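Local coordinates for putative succinylglutamate desuccinylase / aspartoacylase (PDB 3FMC) that probably acts as a zinc-dependent hydrolase of the succinylglutamate desuccinylase / aspartoacylase family, cleaving ester or related acyl bonds, at the interface of chains A and B and the interface of chains A and C. Coordinates in Å, arbitrary orientation; residue numbers count along the deposited sequence, not the author numbering. Chains: chain A/B/C, Putative succinylglutamate desuccinylase / aspartoacylase.

Contact 1: the interface of chains A and B. Residues chain A 50-51, 54, 249; chain B 300, 321, 323.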
loop_
_atom_site.group_PDB
_atom_site.type_symbol
_atom_site.label_atom_id
_atom_site.label_comp_id
_atom_site.label_asym_id
_atom_site.label_seq_id
_atom_site.Cartn_x
_atom_site.Cartn_y
_atom_site.Cartn_z
ATOM N N ASN A 50 20.764 -13.014 -1.053
ATOM C CA ASN A 50 20.844 -13.963 0.058
ATOM C C ASN A 50 21.373 -15.318 -0.449
ATOM O O ASN A 50 22.192 -15.956 0.201
ATOM C CB ASN A 50 19.488 -14.151 0.690
ATOM C CG ASN A 50 18.982 -12.887 1.341
ATOM O OD1 ASN A 50 19.695 -12.239 2.141
ATOM N ND2 ASN A 50 17.775 -12.479 0.946
ATOM N N ALA A 51 20.850 -15.743 -1.606
ATOM C CA ALA A 51 21.304 -16.982 -2.241
ATOM C C ALA A 51 22.778 -16.892 -2.643
ATOM O O ALA A 51 23.510 -17.870 -2.476
ATOM C CB ALA A 51 20.392 -17.346 -3.419
ATOM N N TYR A 54 24.717 -17.305 0.558
ATOM C CA TYR A 54 24.644 -18.732 0.896
ATOM C C TYR A 54 25.696 -19.527 0.118
ATOM O O TYR A 54 26.514 -20.255 0.693
ATOM C CB TYR A 54 23.265 -19.288 0.584
ATOM C CG TYR A 54 23.141 -20.802 0.790
ATOM C CD1 TYR A 54 22.872 -21.333 2.041
ATOM C CD2 TYR A 54 23.267 -21.685 -0.288
ATOM C CE1 TYR A 54 22.745 -22.691 2.227
ATOM C CE2 TYR A 54 23.165 -23.024 -0.106
ATOM C CZ TYR A 54 22.896 -23.522 1.152
ATOM O OH TYR A 54 22.766 -24.863 1.322
ATOM N N ILE A 249 14.626 -16.355 -6.331
ATOM C CA ILE A 249 15.749 -17.092 -5.771
ATOM C C ILE A 249 16.117 -18.124 -6.861
ATOM O O ILE A 249 15.244 -18.861 -7.350
ATOM C CB ILE A 249 15.439 -17.831 -4.473
ATOM C CG1 ILE A 249 15.093 -16.860 -3.346
ATOM C CG2 ILE A 249 16.616 -18.763 -4.114
ATOM C CD1 ILE A 249 16.271 -16.015 -2.848
HETATM N N MSE B 300 12.634 -17.768 2.015
HETATM C CA MSE B 300 12.915 -17.394 0.629
HETATM C C MSE B 300 12.603 -18.652 -0.181
HETATM O O MSE B 300 12.946 -19.761 0.239
HETATM C CB MSE B 300 14.393 -17.012 0.493
HETATM C CG MSE B 300 14.913 -16.042 1.557
HETATM SE SE MSE B 300 14.836 -14.184 1.090
HETATM C CE MSE B 300 14.533 -13.351 2.829
ATOM N N LEU B 321 14.834 -21.438 1.527
ATOM C CA LEU B 321 16.147 -20.937 1.896
ATOM C C LEU B 321 16.041 -19.977 3.077
ATOM O O LEU B 321 15.260 -19.021 3.061
ATOM C CB LEU B 321 16.777 -20.230 0.700
ATOM C CG LEU B 321 18.163 -19.610 0.874
ATOM C CD1 LEU B 321 19.245 -20.726 1.091
ATOM C CD2 LEU B 321 18.490 -18.669 -0.323
ATOM N N LEU B 323 18.665 -17.903 5.360
ATOM C CA LEU B 323 20.011 -17.394 5.683
ATOM C C LEU B 323 20.197 -17.063 7.163
ATOM O O LEU B 323 21.309 -17.016 7.658
ATOM C CB LEU B 323 20.388 -16.159 4.862
ATOM C CG LEU B 323 21.078 -16.499 3.532
ATOM C CD1 LEU B 323 22.512 -17.031 3.828
ATOM C CD2 LEU B 323 20.271 -17.450 2.644
#
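One face of the A:Tyr54 phenol ring takes the methyl CD1 of B:Leu321, which stands over its rim, 3.8 Å from ring atom CD1. The other flat group, the side-chain amide of A:Asn50, meets the selenomethionine B:Met300 through its nitrogen end: ND2 is 3.4 Å from the selenium SE, which sits obliquely off the amide plane while the two side chains cross at about a right angle. Tyrosine suits its place because its broad ring offers a leucine a surface to lie against; with CG opposite the backbone N (chi1 175°), that ring projects from the helix toward chain B. B:Leu321 forks against helix 48-60. Its second methyl, CD2, reaches the helix backbone at A:Ala51 CA (3.8 Å), and the small alanine side chain lets it come that near. B:Leu323, from the 3-10 helix 323-325, lays CD2 against A:Asn50 CB at 3.9 Å, and its CD1 approaches A:Tyr54 CA at 4.0 Å, bridging one helical turn. At the other end A:Ile249 presses CG1 on B:Met300 CB (3.9 Å), a branched aliphatic chain against a flexible one. B:Met300 is bent at chi2 (-93°), which carries its selenium back toward the asparagine. The patch thus seats strands 299-303 and 316-321 and the 3-10 helix 323-325 of one subunit on helix 48-60 and the A:Ile249 loop of the other, and is likely to steady the pairing of A with B.

Contact 2: the interface of chains A and C. Residues chain A 337-339, 361, 363; chain C 145-146.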
loop_
_atom_site.group_PDB
_atom_site.type_symbol
_atom_site.label_atom_id
_atom_site.label_comp_id
_atom_site.label_asym_id
_atom_site.label_seq_id
_atom_site.Cartn_x
_atom_site.Cartn_y
_atom_site.Cartn_z
ATOM N N LEU A 337 13.727 3.084 -29.026
ATOM C CA LEU A 337 14.896 3.491 -28.293
ATOM C C LEU A 337 15.528 4.703 -28.946
ATOM O O LEU A 337 15.836 4.652 -30.140
ATOM C CB LEU A 337 15.912 2.353 -28.341
ATOM C CG LEU A 337 17.229 2.577 -27.600
ATOM C CD1 LEU A 337 16.972 2.748 -26.100
ATOM C CD2 LEU A 337 18.124 1.362 -27.886
ATOM N N PRO A 338 15.716 5.798 -28.178
ATOM C CA PRO A 338 16.290 6.984 -28.810
ATOM C C PRO A 338 17.716 6.948 -29.292
ATOM O O PRO A 338 18.009 7.695 -30.177
ATOM C CB PRO A 338 16.101 8.076 -27.750
ATOM C CG PRO A 338 14.949 7.581 -26.938
ATOM C CD PRO A 338 15.205 6.120 -26.831
ATOM N N GLU A 339 18.591 6.119 -28.703
ATOM C CA GLU A 339 20.016 6.110 -29.023
ATOM C C GLU A 339 20.500 4.693 -28.878
ATOM O O GLU A 339 19.952 3.951 -28.053
ATOM C CB GLU A 339 20.824 6.972 -28.020
ATOM C CG GLU A 339 20.325 8.409 -27.897
ATOM C CD GLU A 339 20.926 9.217 -26.775
ATOM O OE1 GLU A 339 22.058 8.912 -26.378
ATOM O OE2 GLU A 339 20.262 10.208 -26.334
ATOM N N VAL A 361 18.706 2.264 -19.659
ATOM C CA VAL A 361 19.581 1.887 -20.799
ATOM C C VAL A 361 20.948 2.544 -20.740
ATOM O O VAL A 361 21.061 3.773 -20.575
ATOM C CB VAL A 361 18.920 2.352 -22.128
ATOM C CG1 VAL A 361 19.771 1.940 -23.404
ATOM C CG2 VAL A 361 17.467 1.859 -22.199
ATOM N N THR A 363 23.971 3.927 -22.506
ATOM C CA THR A 363 24.283 4.466 -23.806
ATOM C C THR A 363 25.793 4.754 -23.855
ATOM O O THR A 363 26.467 4.767 -22.842
ATOM C CB THR A 363 23.421 5.715 -24.150
ATOM O OG1 THR A 363 23.817 6.808 -23.328
ATOM C CG2 THR A 363 21.953 5.464 -23.976
ATOM N N PRO C 145 12.911 12.903 -25.825
ATOM C CA PRO C 145 12.497 11.570 -26.321
ATOM C C PRO C 145 12.601 10.466 -25.271
ATOM O O PRO C 145 11.980 9.407 -25.442
ATOM C CB PRO C 145 13.446 11.318 -27.503
ATOM C CG PRO C 145 14.593 12.187 -27.250
ATOM C CD PRO C 145 14.084 13.405 -26.553
ATOM N N TRP C 146 13.370 10.716 -24.202
ATOM C CA TRP C 146 13.480 9.767 -23.094
ATOM C C TRP C 146 12.357 9.990 -22.064
ATOM O O TRP C 146 12.188 9.205 -21.156
ATOM C CB TRP C 146 14.839 9.871 -22.417
ATOM C CG TRP C 146 15.960 9.443 -23.259
ATOM C CD1 TRP C 146 16.711 10.241 -24.079
ATOM C CD2 TRP C 146 16.496 8.125 -23.377
ATOM N NE1 TRP C 146 17.666 9.494 -24.720
ATOM C CE2 TRP C 146 17.566 8.194 -24.296
ATOM C CE3 TRP C 146 16.180 6.890 -22.792
ATOM C CZ2 TRP C 146 18.320 7.098 -24.628
ATOM C CZ3 TRP C 146 16.939 5.784 -23.131
ATOM C CH2 TRP C 146 17.989 5.896 -24.045
#
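C:Trp146 lies with one indole face against A:Pro338 and its N-H edge toward A:Glu339. The proline ring crosses the indole at a slant: CD sits 3.8 Å from the centroid of the six-membered ring of C:Trp146, and CG of A:Pro338 lies 3.9 Å from that of the five-membered ring, both as CH-pi contacts. Proline suits this position because its stiff, compact ring presents several C-H groups at once to an aromatic surface. A:Glu339 comes to the edge, with its carboxylate carbon in the indole plane but its carboxylate turned 83° from it. The indole NE1 of C:Trp146 donates a fairly straight hydrogen bond to OE2 of A:Glu339 (3.1 Å), staying close to its own ring plane yet reaching the oxygen from 56° above the carboxylate plane. The glutamate chain is extended beyond CG, giving it the length to reach past the proline. Around the benzo end, A:Leu337 CD1 touches C:Trp146 CH2 at 3.9 Å. A:Thr363 and the tryptophan point toward each other, with methyl CG2 of A:Thr363 4.0 Å from C:Trp146 CH2. A:Val361 borders the indole at about a right angle, its CG2 lying 4.1 Å from C:Trp146 CZ3. C:Pro145 adds a looser contact beside A:Pro338. In the fold, the receiving loop links strands 332-336 and 341-346 beside strand 357-363, while the tryptophan comes from the loop between helices 123-142 and 150-163.

Contact 3: the interface of chains A and B. Residues chain A 83, 86, 88, 247; chain B 349-351.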
loop_
_atom_site.group_PDB
_atom_site.type_symbol
_atom_site.label_atom_id
_atom_site.label_comp_id
_atom_site.label_asym_id
_atom_site.label_seq_id
_atom_site.Cartn_x
_atom_site.Cartn_y
_atom_site.Cartn_z
ATOM N N LYS A 83 4.912 -6.566 2.678
ATOM C CA LYS A 83 4.153 -6.912 1.463
ATOM C C LYS A 83 3.056 -5.887 1.159
ATOM O O LYS A 83 2.482 -5.272 2.075
ATOM C CB LYS A 83 3.504 -8.273 1.660
ATOM C CG LYS A 83 4.460 -9.462 1.578
ATOM C CD LYS A 83 4.741 -9.808 0.061
ATOM C CE LYS A 83 5.573 -11.070 -0.153
ATOM N NZ LYS A 83 6.996 -10.867 -0.049
ATOM N N GLU A 86 0.848 -9.133 -3.800
ATOM C CA GLU A 86 1.740 -10.285 -3.944
ATOM C C GLU A 86 3.141 -9.826 -4.354
ATOM O O GLU A 86 3.772 -10.424 -5.229
ATOM C CB GLU A 86 1.136 -11.208 -5.027
ATOM C CG GLU A 86 -0.311 -11.567 -4.709
ATOM C CD GLU A 86 -1.212 -11.741 -5.946
ATOM O OE1 GLU A 86 -0.685 -12.185 -7.002
ATOM O OE2 GLU A 86 -2.435 -11.420 -5.851
ATOM N N THR A 88 6.749 -7.601 -2.676
ATOM C CA THR A 88 7.432 -7.027 -1.541
ATOM C C THR A 88 7.615 -5.542 -1.810
ATOM O O THR A 88 8.294 -5.152 -2.759
ATOM C CB THR A 88 8.819 -7.650 -1.354
ATOM O OG1 THR A 88 8.673 -9.080 -1.363
ATOM C CG2 THR A 88 9.396 -7.162 -0.039
ATOM N N GLU A 247 12.606 -10.457 -6.657
ATOM C CA GLU A 247 11.557 -11.414 -6.355
ATOM C C GLU A 247 11.830 -12.774 -6.915
ATOM O O GLU A 247 10.922 -13.438 -7.416
ATOM C CB GLU A 247 10.211 -10.910 -6.924
ATOM C CG GLU A 247 9.703 -9.662 -6.297
ATOM C CD GLU A 247 9.212 -9.922 -4.869
ATOM O OE1 GLU A 247 9.343 -11.057 -4.341
ATOM O OE2 GLU A 247 8.654 -9.021 -4.311
ATOM N N SER B 349 5.836 -13.804 -5.599
ATOM C CA SER B 349 6.984 -13.257 -4.908
ATOM C C SER B 349 7.802 -14.435 -4.313
ATOM O O SER B 349 7.277 -15.536 -4.123
ATOM C CB SER B 349 6.504 -12.316 -3.793
ATOM O OG SER B 349 7.517 -12.118 -2.842
ATOM N N ALA B 350 9.097 -14.206 -4.101
ATOM C CA ALA B 350 10.006 -15.232 -3.591
ATOM C C ALA B 350 10.114 -15.227 -2.066
ATOM O O ALA B 350 10.861 -16.026 -1.489
ATOM C CB ALA B 350 11.399 -15.052 -4.220
ATOM N N SER B 351 9.430 -14.310 -1.395
ATOM C CA SER B 351 9.553 -14.231 0.059
ATOM C C SER B 351 8.183 -14.394 0.685
ATOM O O SER B 351 7.215 -13.702 0.347
ATOM C CB SER B 351 10.247 -12.941 0.464
ATOM O OG SER B 351 9.583 -11.846 -0.066
#
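This is a polar, hydrogen-bonded patch of the two-fold interface, where A:Lys83 and A:Glu247 grip the serine-rich segment 349-351 of chain B and tie the two subunits of the deposited assembly together. The long A:Lys83 chain, bent at chi2 and again at chi4 (-83°), delivers its amino nitrogen NZ to B:Ser351 OG at 2.8 Å. A:Lys83 NZ also reaches B:Ser351 O at 2.9 Å, well off the carbonyl plane, and B:Ser349 OG at 3.1 Å. Within its own chain A:Lys83 NZ bonds A:Thr88 OG1 (2.8 Å); with four acceptors around it, some N-H groups are presumably shared. A:Glu247 holds the same serine segment with its carboxylate. A:Glu247 OE1 accepts a short bond from B:Ser349 OG (2.6 Å) on the syn side and another from B:Ala350 N (3.2 Å), which arrives nearly along the C-O axis. A:Glu247 OE2 is held within chain A by the backbone N of A:Thr88 at 2.9 Å and by its hydroxyl, fixing the carboxylate's rotation. Serine suits position 349 because the hydroxyl B:Ser349 OG can both give to a carboxylate and receive, here from the lysine and, at 3.2 Å, from B:Ser351 N. A glutamine in place of A:Glu247 would probably leave a donor of A:Thr88 or of chain B facing an NH2 group instead of an acceptor. For the protein, the network likely sets the register of the subunits.

Contact 4: the interface of chains A and B. Residues chain A 84-87, 89; chain B 84, 87, 89.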
loop_
_atom_site.group_PDB
_atom_site.type_symbol
_atom_site.label_atom_id
_atom_site.label_comp_id
_atom_site.label_asym_id
_atom_site.label_seq_id
_atom_site.Cartn_x
_atom_site.Cartn_y
_atom_site.Cartn_z
ATOM N N SER A 84 2.776 -5.732 -0.139
ATOM C CA SER A 84 1.623 -4.960 -0.644
ATOM C C SER A 84 1.129 -5.775 -1.808
ATOM O O SER A 84 1.819 -5.886 -2.845
ATOM C CB SER A 84 2.003 -3.545 -1.061
ATOM O OG SER A 84 0.860 -2.862 -1.535
ATOM N N GLY A 85 -0.018 -6.414 -1.654
ATOM C CA GLY A 85 -0.421 -7.407 -2.645
ATOM C C GLY A 85 0.603 -8.538 -2.634
ATOM O O GLY A 85 1.261 -8.809 -1.622
ATOM N N GLU A 86 0.848 -9.133 -3.800
ATOM C CA GLU A 86 1.740 -10.285 -3.944
ATOM C C GLU A 86 3.141 -9.826 -4.354
ATOM O O GLU A 86 3.772 -10.424 -5.229
ATOM C CB GLU A 86 1.136 -11.208 -5.027
ATOM C CG GLU A 86 -0.311 -11.567 -4.709
ATOM C CD GLU A 86 -1.212 -11.741 -5.946
ATOM O OE1 GLU A 86 -0.685 -12.185 -7.002
ATOM O OE2 GLU A 86 -2.435 -11.420 -5.851
ATOM N N PHE A 87 3.611 -8.751 -3.736
ATOM C CA PHE A 87 4.853 -8.070 -4.095
ATOM C C PHE A 87 5.438 -7.515 -2.803
ATOM O O PHE A 87 4.703 -7.016 -1.939
ATOM C CB PHE A 87 4.533 -6.875 -5.051
ATOM C CG PHE A 87 5.720 -5.944 -5.405
ATOM C CD1 PHE A 87 6.679 -6.328 -6.380
ATOM C CD2 PHE A 87 5.824 -4.612 -4.843
ATOM C CE1 PHE A 87 7.753 -5.461 -6.720
ATOM C CE2 PHE A 87 6.933 -3.717 -5.206
ATOM C CZ PHE A 87 7.871 -4.137 -6.121
ATOM N N LEU A 89 7.016 -4.709 -0.944
ATOM C CA LEU A 89 7.156 -3.251 -1.005
ATOM C C LEU A 89 8.391 -2.931 -0.152
ATOM O O LEU A 89 8.290 -2.461 0.996
ATOM C CB LEU A 89 5.859 -2.600 -0.492
ATOM C CG LEU A 89 5.806 -1.092 -0.693
ATOM C CD1 LEU A 89 5.676 -0.773 -2.241
ATOM C CD2 LEU A 89 4.688 -0.399 0.139
ATOM N N SER B 84 1.103 0.019 -6.420
ATOM C CA SER B 84 1.789 -0.027 -5.143
ATOM C C SER B 84 3.155 -0.614 -5.435
ATOM O O SER B 84 3.247 -1.788 -5.812
ATOM C CB SER B 84 1.029 -0.892 -4.155
ATOM O OG SER B 84 1.716 -0.951 -2.918
ATOM N N PHE B 87 3.965 -2.890 -9.018
ATOM C CA PHE B 87 2.925 -3.913 -9.093
ATOM C C PHE B 87 1.572 -3.202 -9.074
ATOM O O PHE B 87 1.413 -2.106 -8.492
ATOM C CB PHE B 87 3.056 -4.785 -7.829
ATOM C CG PHE B 87 1.994 -5.863 -7.662
ATOM C CD1 PHE B 87 2.033 -7.034 -8.446
ATOM C CD2 PHE B 87 0.987 -5.747 -6.647
ATOM C CE1 PHE B 87 1.055 -8.016 -8.277
ATOM C CE2 PHE B 87 0.007 -6.739 -6.479
ATOM C CZ PHE B 87 0.038 -7.865 -7.290
ATOM N N LEU B 89 -1.962 -3.044 -7.638
ATOM C CA LEU B 89 -2.742 -3.474 -6.444
ATOM C C LEU B 89 -4.200 -3.416 -6.920
ATOM O O LEU B 89 -4.970 -2.520 -6.571
ATOM C CB LEU B 89 -2.444 -2.554 -5.248
ATOM C CG LEU B 89 -3.038 -3.044 -3.942
ATOM C CD1 LEU B 89 -2.211 -4.242 -3.441
ATOM C CD2 LEU B 89 -3.034 -1.888 -2.920
#
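In both copies of Ser84 the hydroxyl is turned opposite the backbone N (chi1 180° in A, 179° in B); this turn points both hydroxyls at each other, and A:Ser84 OG and B:Ser84 OG share a short 2.5 Å hydrogen bond. Serine fits this place near the two-fold because its hydroxyl can either give or accept, and the structure alone does not settle which copy donates. The Phe87 pair has a similar torsion, chi1 176° in B, and its side chains slide past each other in opposite directions, touching at the bases: A:Phe87 CB lies 3.8 Å from B:Phe87 CB. The B:Phe87 ring then runs on over the chain A turn, and by symmetry its twin should do likewise. B:Phe87 CE2 reaches A:Gly85 CA at 3.9 Å and the backbone N of A:Glu86 at 3.7 Å. A:Gly85, at positive phi and without a side chain, leaves its backbone within reach of that ring and of B:Leu89; B:Leu89 CD1 lies 3.7 Å from A:Gly85 CA. Replacing B:Phe87 by an alanine would probably open a gap beside A:Gly85 and A:Glu86, leaving that turn of chain A without its aromatic cover. The patch joins like to like across the symmetry axis and is likely to anchor the A-B pair at its middle.

Contacts 1, 3 and 4 belong to one two-fold interface between A and B. The C-alpha centres of contacts 3 and 4 are about 8 Å apart, and both include A:Glu86 on the segment between strands 83-84 and 87-88; contact 1 lies about 13 Å from contact 3 and 21 Å from contact 4. Apolar, polar and symmetric patches thus follow one another along the seam. Contact 2 joins A to C, with its centre 29 to 35 Å from the others. Using separate surfaces for two partners would let the four copies close into the deposited tetramer, though the structure alone does not prove that form in solution.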